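Local structure of protoporphyrinogen oxidase (Exiguobacterium sibiricum, 3LOV) at residues F330-C343 with Q381-G393. The protein probably oxidises coproporphyrinogen III to coproporphyrin III with molecular oxygen in heme b biosynthesis, using bound FAD as cofactor. Residues are numbered along the deposited sequence; the frame is centred on the assembly and turned at random.
Sequences FVVNRRAPYSITAC and QQAVLQDLEKICG
D387, on helix 377-392, points its carboxylate at the backbone amides of S339 and I340, where the chain passes from strand 329-332 back to its antiparallel neighbour 340-345, and so ties this helix to the mixed sheet of the flavin-containing amine oxidase fold. The bond from I340 N to D387 OD2 is 2.8 Å long with an N-H...O angle of 153°, and it meets OD2 nearly along the C-O axis. S339 N lies 2.6 Å from D387 OD2, but that bond is bent and weak. Two successive amides therefore converge on one carboxylate oxygen, an arrangement that would tend to stabilise its negative charge. The other oxygen, D387 OD1, accepts from a water that also hydrogen-bonds S339 OG, so both ends of the carboxylate are held. The Y338 ring presents its edge to this group, the two planes standing 79° apart.

At the exposed margin the extended K390 chain crosses Y338 at about a right angle; its NZ makes a weak 3.4 Å hydrogen bond to Y338 OH and donates to a water that in turn donates to P337 O.

Beyond the polar centre the packing is apolar. L388 and V384 pack on M315 of strand 307-318, and I391 touches L93 of strand 90-94, so helix 377-392 also touches these two strands of the same sheet. Y338 CE1 rests 3.6 Å from I391 CG1, and I391 CD1 reaches both F330 CZ and I340 CD1. With CG1 of I340 set between its backbone N and carbonyl carbon (chi1 69°), CD1 extends to L388 CD2 as well, while CG2 meets V384 CG2. L388 CD2 also lies near the plane of the F330 ring, at its edge, and 4.0 Å from C343 SG.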
ATOM      1  N   PHE A 330      -2.258  -0.001 -17.035  1.00 25.39           N
ATOM      2  CA  PHE A 330      -0.824   0.010 -17.330  1.00 26.25           C
ATOM      3  C   PHE A 330      -0.002   0.683 -16.226  1.00 25.05           C
ATOM      4  O   PHE A 330      -0.523   1.549 -15.516  1.00 27.27           O
ATOM      5  CB  PHE A 330      -0.544   0.666 -18.702  1.00 25.12           C
ATOM      6  CG  PHE A 330      -0.951   2.126 -18.804  1.00 27.06           C
ATOM      7  CD1 PHE A 330      -0.083   3.138 -18.401  1.00 21.06           C
ATOM      8  CD2 PHE A 330      -2.185   2.492 -19.356  1.00 25.62           C
ATOM      9  CE1 PHE A 330      -0.452   4.466 -18.482  1.00 17.94           C
ATOM     10  CE2 PHE A 330      -2.555   3.834 -19.455  1.00 31.26           C
ATOM     11  CZ  PHE A 330      -1.680   4.820 -19.027  1.00 30.75           C
ATOM     12  N   VAL A 331       1.263   0.261 -16.099  1.00 23.19           N
ATOM     13  CA  VAL A 331       2.279   0.927 -15.266  1.00 25.09           C
ATOM     14  C   VAL A 331       3.285   1.663 -16.186  1.00 24.78           C
ATOM     15  O   VAL A 331       3.495   1.248 -17.335  1.00 23.98           O
ATOM     16  CB  VAL A 331       2.991  -0.094 -14.362  1.00 26.37           C
ATOM     17  CG1 VAL A 331       2.029  -0.653 -13.317  1.00 27.89           C
ATOM     18  CG2 VAL A 331       3.571  -1.246 -15.196  1.00 27.03           C
ATOM     19  N   VAL A 332       3.853   2.779 -15.720  1.00 22.39           N
ATOM     20  CA  VAL A 332       4.738   3.603 -16.539  1.00 20.97           C
ATOM     21  C   VAL A 332       6.201   3.516 -16.087  1.00 21.67           C
ATOM     22  O   VAL A 332       6.537   3.671 -14.899  1.00 17.89           O
ATOM     23  CB  VAL A 332       4.307   5.089 -16.524  1.00 23.42           C
ATOM     24  CG1 VAL A 332       5.173   5.969 -17.512  1.00 19.64           C
ATOM     25  CG2 VAL A 332       2.815   5.191 -16.821  1.00 21.61           C
ATOM     26  N   ASN A 333       7.088   3.305 -17.053  1.00 22.03           N
ATOM     27  CA  ASN A 333       8.514   3.377 -16.771  1.00 22.54           C
ATOM     28  C   ASN A 333       8.848   4.830 -16.382  1.00 22.86           C
ATOM     29  O   ASN A 333       8.430   5.777 -17.053  1.00 22.35           O
ATOM     30  CB  ASN A 333       9.330   2.918 -17.965  1.00 19.74           C
ATOM     31  CG  ASN A 333      10.821   2.860 -17.666  1.00 25.15           C
ATOM     32  OD1 ASN A 333      11.397   3.789 -17.081  1.00 19.87           O
ATOM     33  ND2 ASN A 333      11.456   1.767 -18.064  1.00 27.71           N
ATOM     34  N   ARG A 334       9.554   4.975 -15.271  1.00 22.77           N
ATOM     35  CA  ARG A 334       9.887   6.285 -14.699  1.00 20.93           C
ATOM     36  C   ARG A 334      10.731   7.147 -15.658  1.00 22.32           C
ATOM     37  O   ARG A 334      10.747   8.389 -15.541  1.00 19.07           O
ATOM     38  CB  ARG A 334      10.670   6.070 -13.411  1.00 20.43           C
ATOM     39  CG  ARG A 334      12.084   5.529 -13.640  1.00 18.55           C
ATOM     40  CD  ARG A 334      12.653   4.815 -12.382  1.00 22.96           C
ATOM     41  NE  ARG A 334      12.637   5.697 -11.230  1.00 21.18           N
ATOM     42  CZ  ARG A 334      12.991   5.336  -9.994  1.00 27.66           C
ATOM     43  NH1 ARG A 334      13.380   4.102  -9.715  1.00 25.17           N
ATOM     44  NH2 ARG A 334      12.951   6.224  -9.018  1.00 29.12           N
ATOM     45  N   ARG A 335      11.430   6.500 -16.597  1.00 22.51           N
ATOM     46  CA  ARG A 335      12.202   7.220 -17.608  1.00 25.91           C
ATOM     47  C   ARG A 335      11.365   7.896 -18.692  1.00 28.11           C
ATOM     48  O   ARG A 335      11.895   8.740 -19.404  1.00 27.46           O
ATOM     49  CB  ARG A 335      13.245   6.295 -18.272  1.00 27.66           C
ATOM     50  CG  ARG A 335      14.256   5.774 -17.298  1.00 25.17           C
ATOM     51  CD  ARG A 335      15.009   4.548 -17.850  1.00 20.88           C
ATOM     52  NE  ARG A 335      15.791   3.988 -16.759  1.00 18.28           N
ATOM     53  CZ  ARG A 335      15.283   3.304 -15.735  1.00 19.75           C
ATOM     54  NH1 ARG A 335      13.962   3.085 -15.660  1.00 19.36           N
ATOM     55  NH2 ARG A 335      16.088   2.846 -14.776  1.00 20.80           N
ATOM     56  N   ALA A 336      10.082   7.550 -18.820  1.00 25.95           N
ATOM     57  CA  ALA A 336       9.286   7.980 -19.989  1.00 24.85           C
ATOM     58  C   ALA A 336       8.752   9.382 -19.753  1.00 22.84           C
ATOM     59  O   ALA A 336       8.611   9.773 -18.615  1.00 24.60           O
ATOM     60  CB  ALA A 336       8.108   6.986 -20.268  1.00 20.26           C
ATOM     61  N   PRO A 337       8.400  10.129 -20.818  1.00 25.11           N
ATOM     62  CA  PRO A 337       7.977  11.533 -20.602  1.00 26.59           C
ATOM     63  C   PRO A 337       6.504  11.718 -20.199  1.00 27.58           C
ATOM     64  O   PRO A 337       5.698  12.217 -20.994  1.00 28.17           O
ATOM     65  CB  PRO A 337       8.303  12.183 -21.957  1.00 29.96           C
ATOM     66  CG  PRO A 337       8.121  11.066 -22.942  1.00 23.89           C
ATOM     67  CD  PRO A 337       8.622   9.843 -22.248  1.00 26.11           C
ATOM     68  N   TYR A 338       6.159  11.306 -18.969  1.00 25.88           N
ATOM     69  CA  TYR A 338       4.782  11.360 -18.469  1.00 25.57           C
ATOM     70  C   TYR A 338       4.765  11.750 -17.009  1.00 25.13           C
ATOM     71  O   TYR A 338       5.695  11.470 -16.286  1.00 26.66           O
ATOM     72  CB  TYR A 338       4.082   9.998 -18.619  1.00 26.48           C
ATOM     73  CG  TYR A 338       4.028   9.511 -20.028  1.00 23.28           C
ATOM     74  CD1 TYR A 338       3.047   9.982 -20.895  1.00 27.57           C
ATOM     75  CD2 TYR A 338       4.952   8.615 -20.506  1.00 23.70           C
ATOM     76  CE1 TYR A 338       2.977   9.563 -22.203  1.00 29.71           C
ATOM     77  CE2 TYR A 338       4.904   8.189 -21.827  1.00 29.55           C
ATOM     78  CZ  TYR A 338       3.904   8.668 -22.670  1.00 29.47           C
ATOM     79  OH  TYR A 338       3.827   8.268 -23.989  1.00 29.89           O
ATOM     80  N   SER A 339       3.696  12.406 -16.599  1.00 26.74           N
ATOM     81  CA  SER A 339       3.435  12.685 -15.206  1.00 26.62           C
ATOM     82  C   SER A 339       2.824  11.493 -14.483  1.00 27.52           C
ATOM     83  O   SER A 339       3.129  11.277 -13.316  1.00 30.55           O
ATOM     84  CB  SER A 339       2.495  13.885 -15.106  1.00 29.36           C
ATOM     85  OG  SER A 339       3.080  15.030 -15.713  1.00 30.41           O
ATOM     86  N   ILE A 340       1.987  10.700 -15.150  1.00 25.84           N
ATOM     87  CA  ILE A 340       1.363   9.562 -14.489  1.00 26.33           C
ATOM     88  C   ILE A 340       2.282   8.339 -14.333  1.00 27.20           C
ATOM     89  O   ILE A 340       3.041   7.996 -15.239  1.00 26.45           O
ATOM     90  CB  ILE A 340       0.015   9.158 -15.130  1.00 28.27           C
ATOM     91  CG1 ILE A 340       0.161   8.560 -16.533  1.00 28.18           C
ATOM     92  CG2 ILE A 340      -0.900  10.343 -15.201  1.00 30.34           C
ATOM     93  CD1 ILE A 340      -1.241   8.260 -17.200  1.00 26.10           C
ATOM     94  N   THR A 341       2.205   7.682 -13.174  1.00 23.41           N
ATOM     95  CA  THR A 341       2.996   6.484 -12.915  1.00 21.28           C
ATOM     96  C   THR A 341       2.228   5.199 -13.232  1.00 23.08           C
ATOM     97  O   THR A 341       2.835   4.129 -13.392  1.00 25.07           O
ATOM     98  CB  THR A 341       3.393   6.430 -11.450  1.00 23.25           C
ATOM     99  OG1 THR A 341       2.232   6.131 -10.681  1.00 23.32           O
ATOM    100  CG2 THR A 341       3.996   7.833 -10.971  1.00 14.82           C
ATOM    101  N   ALA A 342       0.900   5.295 -13.295  1.00 22.52           N
ATOM    102  CA  ALA A 342       0.031   4.150 -13.606  1.00 23.17           C
ATOM    103  C   ALA A 342      -1.348   4.678 -13.908  1.00 22.76           C
ATOM    104  O   ALA A 342      -1.657   5.815 -13.566  1.00 25.42           O
ATOM    105  CB  ALA A 342      -0.029   3.128 -12.429  1.00 21.22           C
ATOM    106  N   CYS A 343      -2.152   3.881 -14.595  1.00 22.53           N
ATOM    107  CA  CYS A 343      -3.563   4.186 -14.838  1.00 23.34           C
ATOM    108  C   CYS A 343      -4.361   2.896 -14.888  1.00 27.98           C
ATOM    109  O   CYS A 343      -3.879   1.891 -15.417  1.00 28.32           O
ATOM    110  CB  CYS A 343      -3.777   4.909 -16.146  1.00 23.28           C
ATOM    111  SG  CYS A 343      -5.503   5.456 -16.400  1.00 29.30           S
ATOM    112  N   GLN A 381      -4.849  18.050 -13.080  1.00 32.76           N
ATOM    113  CA  GLN A 381      -5.774  17.532 -14.058  1.00 35.71           C
ATOM    114  C   GLN A 381      -5.252  17.669 -15.489  1.00 34.23           C
ATOM    115  O   GLN A 381      -5.333  16.729 -16.283  1.00 32.45           O
ATOM    116  CB  GLN A 381      -7.081  18.283 -13.946  1.00 36.10           C
ATOM    117  CG  GLN A 381      -8.070  17.891 -14.997  1.00 46.12           C
ATOM    118  CD  GLN A 381      -9.459  18.224 -14.574  1.00 55.34           C
ATOM    119  OE1 GLN A 381      -9.693  18.578 -13.412  1.00 57.20           O
ATOM    120  NE2 GLN A 381     -10.402  18.122 -15.509  1.00 61.48           N
ATOM    121  N   GLN A 382      -4.700  18.837 -15.799  1.00 33.20           N
ATOM    122  CA  GLN A 382      -4.197  19.101 -17.140  1.00 35.42           C
ATOM    123  C   GLN A 382      -3.027  18.154 -17.490  1.00 32.50           C
ATOM    124  O   GLN A 382      -2.998  17.581 -18.573  1.00 33.98           O
ATOM    125  CB  GLN A 382      -3.821  20.595 -17.282  1.00 37.05           C
ATOM    126  CG  GLN A 382      -3.280  21.018 -18.662  1.00 46.80           C
ATOM    127  CD  GLN A 382      -4.173  20.580 -19.822  1.00 54.30           C
ATOM    128  OE1 GLN A 382      -3.678  20.129 -20.858  1.00 62.33           O
ATOM    129  NE2 GLN A 382      -5.490  20.693 -19.645  1.00 55.62           N
ATOM    130  N   ALA A 383      -2.101  17.949 -16.552  1.00 31.31           N
ATOM    131  CA  ALA A 383      -0.994  17.024 -16.758  1.00 29.68           C
ATOM    132  C   ALA A 383      -1.504  15.599 -17.015  1.00 29.89           C
ATOM    133  O   ALA A 383      -1.057  14.936 -17.947  1.00 27.66           O
ATOM    134  CB  ALA A 383      -0.063  17.038 -15.548  1.00 28.66           C
ATOM    135  N   VAL A 384      -2.435  15.139 -16.184  1.00 29.18           N
ATOM    136  CA  VAL A 384      -3.005  13.794 -16.350  1.00 27.65           C
ATOM    137  C   VAL A 384      -3.709  13.685 -17.720  1.00 29.78           C
ATOM    138  O   VAL A 384      -3.550  12.682 -18.437  1.00 30.52           O
ATOM    139  CB  VAL A 384      -3.967  13.401 -15.170  1.00 25.02           C
ATOM    140  CG1 VAL A 384      -4.787  12.116 -15.505  1.00 27.16           C
ATOM    141  CG2 VAL A 384      -3.196  13.156 -13.901  1.00 17.17           C
ATOM    142  N   LEU A 385      -4.476  14.709 -18.082  1.00 31.35           N
ATOM    143  CA  LEU A 385      -5.208  14.692 -19.362  1.00 34.12           C
ATOM    144  C   LEU A 385      -4.275  14.644 -20.558  1.00 35.07           C
ATOM    145  O   LEU A 385      -4.475  13.831 -21.466  1.00 36.77           O
ATOM    146  CB  LEU A 385      -6.162  15.877 -19.503  1.00 34.06           C
ATOM    147  CG  LEU A 385      -7.571  15.444 -19.126  1.00 41.01           C
ATOM    148  CD1 LEU A 385      -8.436  16.593 -18.547  1.00 43.49           C
ATOM    149  CD2 LEU A 385      -8.221  14.730 -20.307  1.00 44.30           C
ATOM    150  N   GLN A 386      -3.259  15.499 -20.558  1.00 35.73           N
ATOM    151  CA  GLN A 386      -2.272  15.474 -21.628  1.00 38.41           C
ATOM    152  C   GLN A 386      -1.627  14.094 -21.785  1.00 35.79           C
ATOM    153  O   GLN A 386      -1.381  13.632 -22.902  1.00 35.11           O
ATOM    154  CB  GLN A 386      -1.159  16.466 -21.351  1.00 38.85           C
ATOM    155  CG  GLN A 386      -1.608  17.901 -21.356  1.00 51.26           C
ATOM    156  CD  GLN A 386      -0.439  18.869 -21.306  1.00 56.96           C
ATOM    157  OE1 GLN A 386       0.709  18.494 -21.600  1.00 52.48           O
ATOM    158  NE2 GLN A 386      -0.727  20.127 -20.954  1.00 55.43           N
ATOM    159  N   ASP A 387      -1.280  13.470 -20.664  1.00 32.55           N
ATOM    160  CA  ASP A 387      -0.636  12.165 -20.725  1.00 31.08           C
ATOM    161  C   ASP A 387      -1.581  11.220 -21.411  1.00 30.21           C
ATOM    162  O   ASP A 387      -1.207  10.572 -22.375  1.00 32.03           O
ATOM    163  CB  ASP A 387      -0.270  11.635 -19.326  1.00 31.76           C
ATOM    164  CG  ASP A 387       0.985  12.282 -18.747  1.00 34.81           C
ATOM    165  OD1 ASP A 387       1.657  13.023 -19.476  1.00 33.98           O
ATOM    166  OD2 ASP A 387       1.317  12.042 -17.556  1.00 31.41           O
ATOM    167  N   LEU A 388      -2.816  11.156 -20.940  1.00 30.62           N
ATOM    168  CA  LEU A 388      -3.743  10.160 -21.453  1.00 34.77           C
ATOM    169  C   LEU A 388      -4.083  10.404 -22.934  1.00 38.23           C
ATOM    170  O   LEU A 388      -4.139   9.468 -23.737  1.00 38.94           O
ATOM    171  CB  LEU A 388      -5.008  10.108 -20.603  1.00 33.69           C
ATOM    172  CG  LEU A 388      -4.850   9.400 -19.247  1.00 41.32           C
ATOM    173  CD1 LEU A 388      -6.132   9.523 -18.406  1.00 31.76           C
ATOM    174  CD2 LEU A 388      -4.451   7.908 -19.433  1.00 41.82           C
ATOM    175  N   GLU A 389      -4.280  11.657 -23.303  1.00 38.16           N
ATOM    176  CA  GLU A 389      -4.598  11.962 -24.687  1.00 40.99           C
ATOM    177  C   GLU A 389      -3.459  11.513 -25.602  1.00 40.94           C
ATOM    178  O   GLU A 389      -3.679  11.093 -26.724  1.00 40.80           O
ATOM    179  CB  GLU A 389      -4.894  13.462 -24.853  1.00 39.63           C
ATOM    180  CG  GLU A 389      -6.185  13.892 -24.160  1.00 43.44           C
ATOM    181  CD  GLU A 389      -6.672  15.267 -24.573  1.00 49.07           C
ATOM    182  OE1 GLU A 389      -5.832  16.141 -24.905  1.00 47.74           O
ATOM    183  OE2 GLU A 389      -7.908  15.463 -24.559  1.00 49.34           O
ATOM    184  N   LYS A 390      -2.232  11.613 -25.122  1.00 41.35           N
ATOM    185  CA  LYS A 390      -1.108  11.175 -25.911  1.00 42.00           C
ATOM    186  C   LYS A 390      -1.091   9.651 -25.949  1.00 42.64           C
ATOM    187  O   LYS A 390      -0.900   9.058 -27.006  1.00 42.20           O
ATOM    188  CB  LYS A 390       0.192  11.712 -25.340  1.00 42.56           C
ATOM    189  CG  LYS A 390       1.405  11.399 -26.195  1.00 47.66           C
ATOM    190  CD  LYS A 390       2.717  11.772 -25.491  1.00 50.48           C
ATOM    191  CE  LYS A 390       3.926  11.198 -26.260  1.00 51.03           C
ATOM    192  NZ  LYS A 390       5.151  11.037 -25.424  1.00 47.75           N
ATOM    193  N   ILE A 391      -1.271   9.026 -24.793  1.00 42.66           N
ATOM    194  CA  ILE A 391      -1.243   7.563 -24.685  1.00 41.89           C
ATOM    195  C   ILE A 391      -2.383   6.961 -25.510  1.00 43.33           C
ATOM    196  O   ILE A 391      -2.158   6.051 -26.308  1.00 43.79           O
ATOM    197  CB  ILE A 391      -1.306   7.114 -23.190  1.00 41.88           C
ATOM    198  CG1 ILE A 391      -0.058   7.583 -22.436  1.00 39.44           C
ATOM    199  CG2 ILE A 391      -1.483   5.600 -23.038  1.00 35.53           C
ATOM    200  CD1 ILE A 391      -0.323   7.810 -20.933  1.00 26.40           C
ATOM    201  N   CYS A 392      -3.584   7.509 -25.385  1.00 43.87           N
ATOM    202  CA  CYS A 392      -4.760   6.910 -26.028  1.00 46.83           C
ATOM    203  C   CYS A 392      -4.945   7.221 -27.508  1.00 49.38           C
ATOM    204  O   CYS A 392      -5.827   6.642 -28.156  1.00 49.53           O
ATOM    205  CB  CYS A 392      -6.018   7.322 -25.281  1.00 46.04           C
ATOM    206  SG  CYS A 392      -6.081   6.574 -23.658  1.00 52.71           S
ATOM    207  N   GLY A 393      -4.142   8.139 -28.037  1.00 51.80           N
ATOM    208  CA  GLY A 393      -4.254   8.549 -29.433  1.00 54.48           C
ATOM    209  C   GLY A 393      -5.165   9.742 -29.701  1.00 56.50           C
ATOM    210  O   GLY A 393      -4.968  10.454 -30.678  1.00 57.67           O
TER
HETATM  211  O   HOH W   1       4.807  13.064 -23.363  1.00 41.75           O
HETATM  212  O   HOH W   2       2.513  15.026 -18.215  1.00 36.22           O